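Local coordinates for RpfR (Cronobacter turicensis, PDB 6DGG), which contains a PAS domain, a small antiparallel-sheet fold of the kind widely used for sensing, here holding lauric acid in its pocket, at residues A[12-15]-A[16-20]. Residues are numbered along the deposited sequence; the frame is centred on the assembly and turned at random.
Sequences ILDR and HGNIQ
Asp14 reaches across to the backbone of His16 and Asn18 in the beta hairpin that joins strands 9-13 and 19-22 of the PAS domain, and its carboxylate bonds to amides within and just after the type I beta turn running from Asp14 to Gly17. With CG set between the backbone N and the carbonyl carbon (chi1 72°), the group folds back over the turn. Asp14 OD1 then accepts two amide hydrogens from opposite faces of the carboxylate plane: His16 N at 2.9 Å and Asn18 N at 3.0 Å. Both bonds are noticeably bent, and together they restrain the rotation of the carboxylate. Such an aspartate, bonding through its side chain to the amide two residues on, fits an Asx turn overlapping the beta turn, which is itself closed by Gly17 N to Asp14 O. Its other oxygen, OD2, is bridged by a water to Asn18 ND2, while Asn18 OD1 is held by Asn41.

Beyond the turn, Leu13 and Ile19 form an antiparallel non-hydrogen-bonded pair on the sheet face covered by helix 42-46; Leu13 CD2 lies 4.0 Å from Ile19 CG1, and Leu13 also comes near the bound lauric acid. Gln20 crosses Asp14 at about a right angle. Its chain, bent at chi2 (-63°), brings NE2 back to Asn18 O, met from above the carbonyl plane, whereas Asp14 N approaches the same oxygen within that plane. This Asp14 bond and a nearly straight one from Gln20 N to Ile12 O, 2.7 Å long, flank the Leu13-Ile19 pair, and Ile12 also bonds to Arg21.

At the exposed end, the guanidinium of Arg15, turned 66° from the His16 ring, has CE1 at its edge, while Arg15 CG lies 3.6 Å from the centroid of the His16 ring, a CH-pi contact over the face.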
loop_
_atom_site.group_PDB
_atom_site.type_symbol
_atom_site.label_atom_id
_atom_site.label_comp_id
_atom_site.label_asym_id
_atom_site.label_seq_id
_atom_site.Cartn_x
_atom_site.Cartn_y
_atom_site.Cartn_z
ATOM N N ILE A 12 3.421 -5.040 0.355
ATOM C CA ILE A 12 3.793 -5.532 1.674
ATOM C C ILE A 12 4.716 -4.503 2.309
ATOM O O ILE A 12 5.650 -4.018 1.662
ATOM C CB ILE A 12 4.449 -6.917 1.590
ATOM C CG1 ILE A 12 3.486 -7.895 0.909
ATOM C CG2 ILE A 12 4.842 -7.414 2.979
ATOM C CD1 ILE A 12 4.059 -9.285 0.705
ATOM N N LEU A 13 4.428 -4.151 3.562
ATOM C CA LEU A 13 5.112 -3.082 4.276
ATOM C C LEU A 13 5.683 -3.619 5.578
ATOM O O LEU A 13 5.158 -4.573 6.158
ATOM C CB LEU A 13 4.121 -1.989 4.675
ATOM C CG LEU A 13 3.282 -1.329 3.590
ATOM C CD1 LEU A 13 2.302 -0.346 4.213
ATOM C CD2 LEU A 13 4.171 -0.633 2.585
ATOM N N ASP A 14 6.761 -2.988 6.050
ATOM C CA ASP A 14 7.189 -3.186 7.422
ATOM C C ASP A 14 6.538 -2.122 8.310
ATOM O O ASP A 14 5.715 -1.321 7.858
ATOM C CB ASP A 14 8.715 -3.268 7.524
ATOM C CG ASP A 14 9.418 -1.936 7.321
ATOM O OD1 ASP A 14 8.765 -0.875 7.202
ATOM O OD2 ASP A 14 10.673 -1.960 7.302
ATOM N N ARG A 15 6.894 -2.126 9.598
ATOM C CA ARG A 15 6.236 -1.239 10.556
ATOM C C ARG A 15 6.477 0.232 10.247
ATOM O O ARG A 15 5.754 1.091 10.767
ATOM C CB ARG A 15 6.714 -1.557 11.968
ATOM C CG ARG A 15 8.198 -1.323 12.175
ATOM C CD ARG A 15 8.668 -1.847 13.523
ATOM N NE ARG A 15 8.080 -1.115 14.645
ATOM C CZ ARG A 15 7.295 -1.638 15.587
ATOM N NH1 ARG A 15 6.970 -2.929 15.587
ATOM N NH2 ARG A 15 6.835 -0.855 16.555
ATOM N N HIS A 16 7.471 0.541 9.427
ATOM C CA HIS A 16 7.793 1.919 9.075
ATOM C C HIS A 16 7.117 2.372 7.791
ATOM O O HIS A 16 7.287 3.530 7.388
ATOM C CB HIS A 16 9.303 2.050 8.919
ATOM C CG HIS A 16 10.065 1.447 10.050
ATOM N ND1 HIS A 16 10.048 1.982 11.317
ATOM C CD2 HIS A 16 10.838 0.339 10.116
ATOM C CE1 HIS A 16 10.803 1.246 12.112
ATOM N NE2 HIS A 16 11.290 0.240 11.409
ATOM N N GLY A 17 6.351 1.500 7.146
ATOM C CA GLY A 17 5.825 1.802 5.837
ATOM C C GLY A 17 6.804 1.598 4.709
ATOM O O GLY A 17 6.512 1.995 3.577
ATOM N N ASN A 18 7.955 0.988 4.976
ATOM C CA ASN A 18 8.902 0.702 3.912
ATOM C C ASN A 18 8.497 -0.555 3.152
ATOM O O ASN A 18 8.037 -1.548 3.733
ATOM C CB ASN A 18 10.315 0.616 4.472
ATOM C CG ASN A 18 10.784 1.954 5.011
ATOM O OD1 ASN A 18 10.274 3.003 4.603
ATOM N ND2 ASN A 18 11.725 1.929 5.936
ATOM N N ILE A 19 8.641 -0.486 1.839
ATOM C CA ILE A 19 8.017 -1.445 0.934
ATOM C C ILE A 19 8.898 -2.683 0.821
ATOM O O ILE A 19 10.111 -2.593 0.591
ATOM C CB ILE A 19 7.785 -0.802 -0.442
ATOM C CG1 ILE A 19 6.757 0.326 -0.326
ATOM C CG2 ILE A 19 7.337 -1.854 -1.480
ATOM C CD1 ILE A 19 6.744 1.285 -1.493
ATOM N N GLN A 20 8.272 -3.846 0.948
ATOM C CA GLN A 20 8.943 -5.130 0.839
ATOM C C GLN A 20 8.622 -5.865 -0.452
ATOM O O GLN A 20 9.491 -6.562 -0.989
ATOM C CB GLN A 20 8.567 -5.992 2.044
ATOM C CG GLN A 20 8.682 -5.241 3.366
ATOM C CD GLN A 20 10.106 -4.800 3.674
ATOM O OE1 GLN A 20 11.057 -5.556 3.470
ATOM N NE2 GLN A 20 10.259 -3.568 4.157
HETATM O O HOH W 1 12.536 -0.371 6.877
#